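Local coordinates for protein phosphatidylserine synthase (Haemophilus influenzae, PDB 3HSI) that belongs to the phospholipase D superfamily of enzymes and carries two regions of PLD-like sequence in one chain, at residues Asp123-Phe128 with Pro203-Asn208; Trp91-Arg96 with Ala105-Trp110; Gly129-Thr134 with Ser199-Leu204. All coordinates share one frame; numbering follows the deposited sequence. Where two conformers were deposited one is given.

Interaction 1: residues Asp123-Phe128 with Pro203-Asn208; sequences DPNMFF and PLDVTN
Asp123 leads into the contact, its carboxylate in a salt bridge with Arg115 of helix 107-118. Asn125 brings the first side chain to 203-208. Its CG sits anti to its own carbonyl carbon (chi1 -63°), which lays the amide obliquely against the Pro203 ring, with Asn125 CG 3.9 Å from Pro203 CB. The amide oxygen OD1 comes beside Val206 CG1 at 3.5 Å. Met126, a selenomethionine, contributes its backbone. Its N-H points almost straight at Asp205 OD2, N to OD2 2.9 Å, and uses the syn lone pair. Phe127 gives a second N-H to the same oxygen, with Phe127 N 3.1 Å from Asp205 OD2. This one arrives from well above the carboxylate plane. The Phe127 ring stands nearly perpendicular to the carboxylate, 84° between planes, and OD2 lies at the ring edge. The Phe127 ring also stacks with Tyr111 and packs edge-to-face with Trp60. Phe127 O receives Leu204 N at 2.7 Å, with the donor lifted out of the carbonyl plane. The same oxygen takes a CA-H...O contact from Pro203 CA at 3.2 Å. Phe128 faces Pro203 as an antiparallel non-hydrogen-bonded pair, where strand 127-130, parallel to strand 84-90 on its other side, pairs with the short strand 202-203. Phe128 CD1 rests obliquely on Pro203 CA at 4.0 Å, and the two side chains share one face of the sheet.

Asp205 thus takes over where the short strand pairing ends. Its chi1 of 54° holds CG between backbone N and carbonyl carbon and turns OD2 to two successive amides. OD1 forms a salt bridge with Arg115. The buried carboxylate therefore has partners on both oxygens, and the nearby positive charge is consistent with its staying ionised.

Interaction 2: residues Trp91-Arg96 with Ala105-Trp110; sequences WHRAQR and ATNADW
A capping box starts helix 107-118, and the turn that follows strand 84-90 packs against this N-terminal end. Thr106 is the N-cap. Its OG1 accepts from Asp109 N at 3.1 Å, and Asp109 OD2 accepts in return from Thr106 N at 3.1 Å. Thr106 OG1 lies between its backbone N and carbonyl carbon (chi1 66°), which turns it to the Asp109 amide. CG2 is then anti to the carbonyl carbon and packs on the backbone of the other segment, with Thr106 CG2 3.7 Å from Gln95 C. One direct hydrogen bond joins the segments: Ala108 N donates to Ala94 O at 2.9 Å, in the carbonyl plane. Ala108 CB lies against the same oxygen, 3.4 Å from Ala94 O, and also meets the aliphatic CG of Gln95. The neighbouring helix amide is served by water 1, which accepts from Asn107 N at 2.9 Å. This water also lies 2.7 Å from Arg96 O, to which it can donate, and Arg93 O is another acceptor in its reach. Carbonyl groups of the turn thus meet amides of the first helical turn both directly and through water. Arg93 CG is anti to its backbone N (chi1 179°) and the chain bends at chi2, which brings the guanidinium obliquely beside the Asn107 amide. Both groups donate to Gln61 OE1, Arg93 through NH2 and Asn107 through ND2, while Asn107 OD1 accepts from Lys62 N.

Around this joint, Arg93 also makes a cation-pi contact with Tyr59, and Arg96 forms a salt bridge with Glu136. Strand 84-90, which leads into the turn, runs parallel to strand 127-130 in the sheet.

Interaction 3: residues Gly129-Thr134 with Ser199-Leu204; sequences GVPINT and SAVYPL
Val130 and Val201 have matching torsions, each with CG1 anti to its backbone N (chi1 175° and 172°). Each CG2 is therefore anti to the carbonyl carbon. The two side chains run alongside each other in the same direction, and touch through Val130 CG2 and Val201 CG2 at 4.2 Å. In Leu204, chi1 of -70° sets CG beside its own backbone N, and the extended chi2 carries CD1 onto the Gly129 backbone, with Leu204 CD1 3.4 Å from Gly129 CA. Gly129 and Tyr202 form an antiparallel hydrogen-bonded pair. Gly129 N donates to Tyr202 O at 2.8 Å, nearly straight and in the carbonyl plane. The return bond, from Tyr202 N to Gly129 O at 3.4 Å, is weak. Gly129 O also takes a CA-H...O contact from Val201 CA. Past Val130 on one segment and before Tyr202 on the other the backbone is loop, and Pro131 meets Ala200 with its ring: Pro131 CG lies 3.3 Å from Ala200 O. Tyr222 of helix 216-229 packs on both Val130 and Ala200.

One bond of the pair is short and straight and the other is weak, where this end of the two-residue strand 202-203 runs out into loop. Gly129 has no side chain, and Leu204 CD1 lies directly on its backbone.

Interactions 1 and 3 lie at one edge of a mixed sheet and interaction 2 packs beside it; the centres are about 12 Å apart pairwise. Interactions 1 and 3 are consecutive parts of the same antiparallel pairing between strands 127-130 and 202-203, and share Pro203 and Leu204. Leu204 also ties them to interaction 2: its CD1 is 3.5 Å from Ala94 CB, and its CD2 is 3.7 Å from Trp91 CE3. Interactions 2 and 3 are joined by hydrogen bonds from Trp91 N to Val130 O, 3.0 Å, and from His92 NE2 to Asn133 O, 2.8 Å. Helix 107-118 links interactions 2 and 1, with its start in interaction 2 and its residues Tyr111 and Arg115 against interaction 1.

Interaction 1: residues Asp123-Phe128 with Pro203-Asn208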
loop_
_atom_site.group_PDB
_atom_site.type_symbol
_atom_site.label_atom_id
_atom_site.label_comp_id
_atom_site.label_asym_id
_atom_site.label_seq_id
_atom_site.Cartn_x
_atom_site.Cartn_y
_atom_site.Cartn_z
ATOM N N ASP C 123 22.246 33.557 1.284
ATOM C CA ASP C 123 22.437 32.313 0.555
ATOM C C ASP C 123 21.936 31.108 1.362
ATOM O O ASP C 123 22.567 30.072 1.412
ATOM C CB ASP C 123 23.910 32.197 0.140
ATOM C CG ASP C 123 24.242 30.886 -0.539
ATOM O OD1 ASP C 123 23.425 30.376 -1.353
ATOM O OD2 ASP C 123 25.349 30.379 -0.250
ATOM N N PRO C 124 20.776 31.249 1.993
ATOM C CA PRO C 124 20.267 30.136 2.771
ATOM C C PRO C 124 19.569 29.076 1.893
ATOM O O PRO C 124 19.325 29.301 0.706
ATOM C CB PRO C 124 19.250 30.821 3.677
ATOM C CG PRO C 124 18.647 31.844 2.788
ATOM C CD PRO C 124 19.804 32.358 1.945
ATOM N N ASN C 125 19.273 27.925 2.479
ATOM C CA ASN C 125 18.407 26.934 1.842
ATOM C C ASN C 125 16.968 27.402 1.999
ATOM O O ASN C 125 16.582 27.830 3.088
ATOM C CB ASN C 125 18.552 25.581 2.545
ATOM C CG ASN C 125 19.956 25.001 2.440
ATOM O OD1 ASN C 125 20.560 24.998 1.377
ATOM N ND2 ASN C 125 20.450 24.456 3.534
HETATM N N MSE C 126 16.195 27.328 0.916
HETATM C CA MSE C 126 14.785 27.727 0.917
HETATM C C MSE C 126 13.835 26.610 0.468
HETATM O O MSE C 126 12.672 26.586 0.881
HETATM C CB MSE C 126 14.582 28.976 0.055
HETATM C CG MSE C 126 15.369 30.165 0.569
HETATM SE SE MSE C 126 14.857 31.865 -0.196
HETATM C CE MSE C 126 15.441 32.920 1.293
ATOM N N PHE C 127 14.332 25.697 -0.363
ATOM C CA PHE C 127 13.541 24.586 -0.879
ATOM C C PHE C 127 13.897 23.280 -0.215
ATOM O O PHE C 127 15.045 22.822 -0.277
ATOM C CB PHE C 127 13.729 24.432 -2.393
ATOM C CG PHE C 127 13.006 25.460 -3.187
ATOM C CD1 PHE C 127 11.682 25.273 -3.528
ATOM C CD2 PHE C 127 13.649 26.625 -3.573
ATOM C CE1 PHE C 127 11.000 26.231 -4.246
ATOM C CE2 PHE C 127 12.981 27.581 -4.299
ATOM C CZ PHE C 127 11.644 27.392 -4.623
ATOM N N PHE C 128 12.891 22.670 0.400
ATOM C CA PHE C 128 13.063 21.431 1.120
ATOM C C PHE C 128 12.139 20.345 0.590
ATOM O O PHE C 128 10.965 20.592 0.369
ATOM C CB PHE C 128 12.822 21.669 2.613
ATOM C CG PHE C 128 13.719 22.728 3.208
ATOM C CD1 PHE C 128 14.950 22.387 3.762
ATOM C CD2 PHE C 128 13.340 24.087 3.177
ATOM C CE1 PHE C 128 15.771 23.374 4.296
ATOM C CE2 PHE C 128 14.177 25.071 3.711
ATOM C CZ PHE C 128 15.370 24.707 4.281
ATOM N N PRO C 203 17.256 19.643 1.836
ATOM C CA PRO C 203 17.166 20.771 0.917
ATOM C C PRO C 203 17.283 20.260 -0.514
ATOM O O PRO C 203 18.104 19.391 -0.792
ATOM C CB PRO C 203 18.390 21.642 1.275
ATOM C CG PRO C 203 19.312 20.740 2.006
ATOM C CD PRO C 203 18.464 19.715 2.684
ATOM N N LEU C 204 16.420 20.748 -1.390
ATOM C CA LEU C 204 16.463 20.377 -2.786
ATOM C C LEU C 204 17.237 21.379 -3.633
ATOM O O LEU C 204 17.506 21.109 -4.806
ATOM C CB LEU C 204 15.045 20.235 -3.328
ATOM C CG LEU C 204 14.271 19.028 -2.798
ATOM C CD1 LEU C 204 12.819 19.225 -3.091
ATOM C CD2 LEU C 204 14.780 17.684 -3.335
ATOM N N ASP C 205 17.597 22.520 -3.048
ATOM C CA ASP C 205 18.296 23.541 -3.792
ATOM C C ASP C 205 19.819 23.476 -3.594
ATOM O O ASP C 205 20.483 24.483 -3.682
ATOM C CB ASP C 205 17.747 24.942 -3.460
ATOM C CG ASP C 205 17.739 25.241 -1.954
ATOM O OD1 ASP C 205 18.332 24.466 -1.159
ATOM O OD2 ASP C 205 17.154 26.281 -1.571
ATOM N N VAL C 206 20.342 22.293 -3.300
ATOM C CA VAL C 206 21.784 22.062 -3.309
ATOM C C VAL C 206 22.111 20.885 -4.202
ATOM O O VAL C 206 21.272 20.010 -4.419
ATOM C CB VAL C 206 22.392 21.760 -1.882
ATOM C CG1 VAL C 206 22.284 22.961 -0.956
ATOM C CG2 VAL C 206 21.772 20.514 -1.248
ATOM N N THR C 207 23.366 20.834 -4.648
ATOM C CA THR C 207 23.821 19.831 -5.610
ATOM C C THR C 207 23.975 18.465 -4.959
ATOM O O THR C 207 23.700 17.434 -5.577
ATOM C CB THR C 207 25.161 20.247 -6.293
ATOM O OG1 THR C 207 26.140 20.541 -5.291
ATOM C CG2 THR C 207 24.977 21.484 -7.145
ATOM N N ASN C 208 24.421 18.493 -3.712
ATOM C CA ASN C 208 24.620 17.295 -2.942
ATOM C C ASN C 208 23.324 16.947 -2.222
ATOM O O ASN C 208 23.093 17.365 -1.080
ATOM C CB ASN C 208 25.802 17.464 -1.971
ATOM C CG ASN C 208 25.767 18.790 -1.213
ATOM O OD1 ASN C 208 25.490 19.847 -1.784
ATOM N ND2 ASN C 208 26.065 18.733 0.082
#

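Interaction 2: residues Trp91-Arg96 with Ala105-Trp110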
loop_
_atom_site.group_PDB
_atom_site.type_symbol
_atom_site.label_atom_id
_atom_site.label_comp_id
_atom_site.label_asym_id
_atom_site.label_seq_id
_atom_site.Cartn_x
_atom_site.Cartn_y
_atom_site.Cartn_z
ATOM N N TRP C 91 9.342 15.353 -1.951
ATOM C CA TRP C 91 10.688 14.928 -2.286
ATOM C C TRP C 91 10.779 14.164 -3.628
ATOM O O TRP C 91 11.600 14.527 -4.455
ATOM C CB TRP C 91 11.218 14.088 -1.153
ATOM C CG TRP C 91 12.415 13.258 -1.447
ATOM C CD1 TRP C 91 12.435 11.919 -1.818
ATOM C CD2 TRP C 91 13.781 13.666 -1.345
ATOM N NE1 TRP C 91 13.731 11.494 -1.958
ATOM C CE2 TRP C 91 14.578 12.535 -1.673
ATOM C CE3 TRP C 91 14.411 14.870 -1.002
ATOM C CZ2 TRP C 91 15.987 12.581 -1.682
ATOM C CZ3 TRP C 91 15.826 14.921 -1.004
ATOM C CH2 TRP C 91 16.588 13.773 -1.346
ATOM N N HIS C 92 9.944 13.136 -3.837
ATOM C CA HIS C 92 9.983 12.338 -5.083
ATOM C C HIS C 92 9.534 13.162 -6.312
ATOM O O HIS C 92 10.162 13.143 -7.369
ATOM C CB HIS C 92 9.080 11.111 -4.976
ATOM C CG HIS C 92 9.383 10.223 -3.814
ATOM N ND1 HIS C 92 10.478 9.379 -3.788
ATOM C CD2 HIS C 92 8.718 10.019 -2.653
ATOM C CE1 HIS C 92 10.483 8.706 -2.651
ATOM N NE2 HIS C 92 9.430 9.079 -1.942
ATOM N N ARG C 93 8.453 13.910 -6.154
ATOM C CA ARG C 93 7.903 14.685 -7.253
ATOM C C ARG C 93 8.902 15.720 -7.758
ATOM O O ARG C 93 9.003 15.947 -8.970
ATOM C CB ARG C 93 6.541 15.297 -6.869
ATOM C CG ARG C 93 5.887 16.152 -7.940
ATOM C CD ARG C 93 5.607 15.370 -9.240
ATOM N NE ARG C 93 4.989 16.263 -10.221
ATOM C CZ ARG C 93 5.656 17.172 -10.937
ATOM N NH1 ARG C 93 6.987 17.301 -10.807
ATOM N NH2 ARG C 93 4.997 17.948 -11.795
ATOM N N ALA C 94 9.677 16.295 -6.848
ATOM C CA ALA C 94 10.663 17.324 -7.225
ATOM C C ALA C 94 11.877 16.801 -8.015
ATOM O O ALA C 94 12.621 17.588 -8.590
ATOM C CB ALA C 94 11.133 18.106 -5.979
ATOM N N GLN C 95 12.065 15.480 -8.042
ATOM C CA GLN C 95 13.270 14.907 -8.604
ATOM C C GLN C 95 13.009 13.952 -9.765
ATOM O O GLN C 95 13.818 13.100 -10.065
ATOM C CB GLN C 95 14.093 14.229 -7.509
ATOM C CG GLN C 95 14.552 15.217 -6.451
ATOM C CD GLN C 95 15.318 14.570 -5.331
ATOM O OE1 GLN C 95 14.732 14.064 -4.367
ATOM N NE2 GLN C 95 16.640 14.608 -5.427
ATOM N N ARG C 96 11.883 14.111 -10.423
ATOM C CA ARG C 96 11.637 13.364 -11.642
ATOM C C ARG C 96 10.976 14.282 -12.648
ATOM O O ARG C 96 10.459 15.319 -12.276
ATOM C CB ARG C 96 10.762 12.147 -11.362
ATOM C CG ARG C 96 9.316 12.479 -11.047
ATOM C CD ARG C 96 8.526 11.204 -10.829
ATOM N NE ARG C 96 7.214 11.437 -10.223
ATOM C CZ ARG C 96 6.142 11.881 -10.875
ATOM N NH1 ARG C 96 6.208 12.185 -12.163
ATOM N NH2 ARG C 96 5.001 12.038 -10.227
ATOM N N ALA C 105 15.598 18.943 -17.179
ATOM C CA ALA C 105 15.968 19.270 -15.825
ATOM C C ALA C 105 14.754 19.020 -14.926
ATOM O O ALA C 105 13.612 19.303 -15.312
ATOM C CB ALA C 105 16.413 20.744 -15.732
ATOM N N THR C 106 15.008 18.486 -13.733
ATOM C CA THR C 106 13.965 18.334 -12.740
ATOM C C THR C 106 13.781 19.657 -12.026
ATOM O O THR C 106 14.640 20.539 -12.069
ATOM C CB THR C 106 14.326 17.269 -11.703
ATOM O OG1 THR C 106 15.448 17.723 -10.958
ATOM C CG2 THR C 106 14.658 15.917 -12.383
ATOM N N ASN C 107 12.654 19.777 -11.348
ATOM C CA ASN C 107 12.408 20.899 -10.466
ATOM C C ASN C 107 13.555 21.156 -9.482
ATOM O O ASN C 107 14.017 22.310 -9.342
ATOM C CB ASN C 107 11.052 20.728 -9.775
ATOM C CG ASN C 107 9.891 20.860 -10.755
ATOM O OD1 ASN C 107 10.044 21.426 -11.856
ATOM N ND2 ASN C 107 8.719 20.380 -10.354
ATOM N N ALA C 108 14.034 20.092 -8.835
ATOM C CA ALA C 108 15.222 20.188 -7.953
ATOM C C ALA C 108 16.460 20.780 -8.682
ATOM O O ALA C 108 17.113 21.688 -8.177
ATOM C CB ALA C 108 15.559 18.805 -7.306
ATOM N N ASP C 109 16.747 20.310 -9.892
ATOM C CA ASP C 109 17.876 20.867 -10.651
ATOM C C ASP C 109 17.674 22.369 -10.830
ATOM O O ASP C 109 18.602 23.153 -10.627
ATOM C CB ASP C 109 18.032 20.198 -12.019
ATOM C CG ASP C 109 18.379 18.749 -11.916
ATOM O OD1 ASP C 109 19.126 18.393 -10.988
ATOM O OD2 ASP C 109 17.932 17.955 -12.780
ATOM N N TRP C 110 16.450 22.763 -11.167
ATOM C CA TRP C 110 16.117 24.179 -11.344
ATOM C C TRP C 110 16.232 25.042 -10.045
ATOM O O TRP C 110 16.715 26.182 -10.087
ATOM C CB TRP C 110 14.759 24.320 -12.086
ATOM C CG TRP C 110 14.212 25.726 -12.182
ATOM C CD1 TRP C 110 14.682 26.741 -12.972
ATOM C CD2 TRP C 110 13.091 26.264 -11.464
ATOM N NE1 TRP C 110 13.923 27.885 -12.786
ATOM C CE2 TRP C 110 12.950 27.621 -11.857
ATOM C CE3 TRP C 110 12.185 25.734 -10.525
ATOM C CZ2 TRP C 110 11.942 28.447 -11.351
ATOM C CZ3 TRP C 110 11.174 26.556 -10.037
ATOM C CH2 TRP C 110 11.070 27.902 -10.443
HETATM O O HOH W 1 10.615 17.733 -11.100
#

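Interaction 3: residues Gly129-Thr134 with Ser199-Leu204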
loop_
_atom_site.group_PDB
_atom_site.type_symbol
_atom_site.label_atom_id
_atom_site.label_comp_id
_atom_site.label_asym_id
_atom_site.label_seq_id
_atom_site.Cartn_x
_atom_site.Cartn_y
_atom_site.Cartn_z
ATOM N N GLY C 129 12.680 19.144 0.412
ATOM C CA GLY C 129 11.916 17.995 -0.087
ATOM C C GLY C 129 11.465 17.088 1.054
ATOM O O GLY C 129 12.280 16.641 1.867
ATOM N N VAL C 130 10.155 16.866 1.137
ATOM C CA VAL C 130 9.587 16.054 2.216
ATOM C C VAL C 130 9.184 14.695 1.638
ATOM O O VAL C 130 8.329 14.630 0.778
ATOM C CB VAL C 130 8.328 16.734 2.803
ATOM C CG1 VAL C 130 7.662 15.849 3.839
ATOM C CG2 VAL C 130 8.648 18.124 3.347
ATOM N N PRO C 131 9.784 13.605 2.109
ATOM C CA PRO C 131 9.338 12.280 1.634
ATOM C C PRO C 131 8.333 11.606 2.586
ATOM O O PRO C 131 8.684 11.247 3.724
ATOM C CB PRO C 131 10.628 11.486 1.588
ATOM C CG PRO C 131 11.556 12.177 2.668
ATOM C CD PRO C 131 10.919 13.500 3.057
ATOM N N ILE C 132 7.112 11.389 2.101
ATOM C CA ILE C 132 6.029 10.848 2.914
ATOM C C ILE C 132 6.065 9.311 2.918
ATOM O O ILE C 132 5.402 8.653 3.729
ATOM C CB ILE C 132 4.687 11.409 2.439
ATOM C CG1 ILE C 132 4.623 12.921 2.759
ATOM C CG2 ILE C 132 3.503 10.655 3.051
ATOM C CD1 ILE C 132 4.929 13.247 4.246
ATOM N N ASN C 133 6.843 8.742 2.020
ATOM C CA ASN C 133 7.087 7.302 2.040
ATOM C C ASN C 133 8.328 7.082 1.216
ATOM O O ASN C 133 8.822 8.030 0.599
ATOM C CB ASN C 133 5.902 6.495 1.484
ATOM C CG ASN C 133 5.735 5.161 2.194
ATOM O OD1 ASN C 133 6.716 4.521 2.577
ATOM N ND2 ASN C 133 4.502 4.740 2.378
ATOM N N THR C 134 8.799 5.843 1.192
ATOM C CA THR C 134 10.067 5.475 0.559
ATOM C C THR C 134 9.959 5.423 -0.966
ATOM O O THR C 134 10.971 5.452 -1.666
ATOM C CB THR C 134 10.579 4.112 1.081
ATOM O OG1 THR C 134 9.630 3.100 0.755
ATOM C CG2 THR C 134 10.787 4.119 2.590
ATOM N N SER C 199 16.125 14.608 9.866
ATOM C CA SER C 199 16.647 13.264 9.601
ATOM C C SER C 199 16.063 12.697 8.307
ATOM O O SER C 199 16.624 11.759 7.767
ATOM C CB SER C 199 16.430 12.318 10.773
ATOM O OG SER C 199 15.056 12.227 11.013
ATOM N N ALA C 200 14.969 13.275 7.788
ATOM C CA ALA C 200 14.336 12.751 6.553
ATOM C C ALA C 200 14.144 13.777 5.483
ATOM O O ALA C 200 14.082 13.428 4.315
ATOM C CB ALA C 200 13.003 12.097 6.844
ATOM N N VAL C 201 14.004 15.038 5.894
ATOM C CA VAL C 201 13.752 16.168 5.002
ATOM C C VAL C 201 15.085 16.814 4.588
ATOM O O VAL C 201 15.911 17.140 5.447
ATOM C CB VAL C 201 12.822 17.148 5.712
ATOM C CG1 VAL C 201 12.656 18.452 4.938
ATOM C CG2 VAL C 201 11.451 16.456 5.958
ATOM N N TYR C 202 15.315 16.945 3.283
ATOM C CA TYR C 202 16.560 17.492 2.750
ATOM C C TYR C 202 16.321 18.666 1.835
ATOM O O TYR C 202 15.301 18.692 1.134
ATOM C CB TYR C 202 17.329 16.422 1.981
ATOM C CG TYR C 202 17.881 15.370 2.903
ATOM C CD1 TYR C 202 19.162 15.498 3.423
ATOM C CD2 TYR C 202 17.101 14.270 3.298
ATOM C CE1 TYR C 202 19.665 14.557 4.303
ATOM C CE2 TYR C 202 17.598 13.331 4.179
ATOM C CZ TYR C 202 18.880 13.476 4.667
ATOM O OH TYR C 202 19.417 12.553 5.531
ATOM N N PRO C 203 17.256 19.643 1.836
ATOM C CA PRO C 203 17.166 20.771 0.917
ATOM C C PRO C 203 17.283 20.260 -0.514
ATOM O O PRO C 203 18.104 19.391 -0.792
ATOM C CB PRO C 203 18.390 21.642 1.275
ATOM C CG PRO C 203 19.312 20.740 2.006
ATOM C CD PRO C 203 18.464 19.715 2.684
ATOM N N LEU C 204 16.420 20.748 -1.390
ATOM C CA LEU C 204 16.463 20.377 -2.786
ATOM C C LEU C 204 17.237 21.379 -3.633
ATOM O O LEU C 204 17.506 21.109 -4.806
ATOM C CB LEU C 204 15.045 20.235 -3.328
ATOM C CG LEU C 204 14.271 19.028 -2.798
ATOM C CD1 LEU C 204 12.819 19.225 -3.091
ATOM C CD2 LEU C 204 14.780 17.684 -3.335
#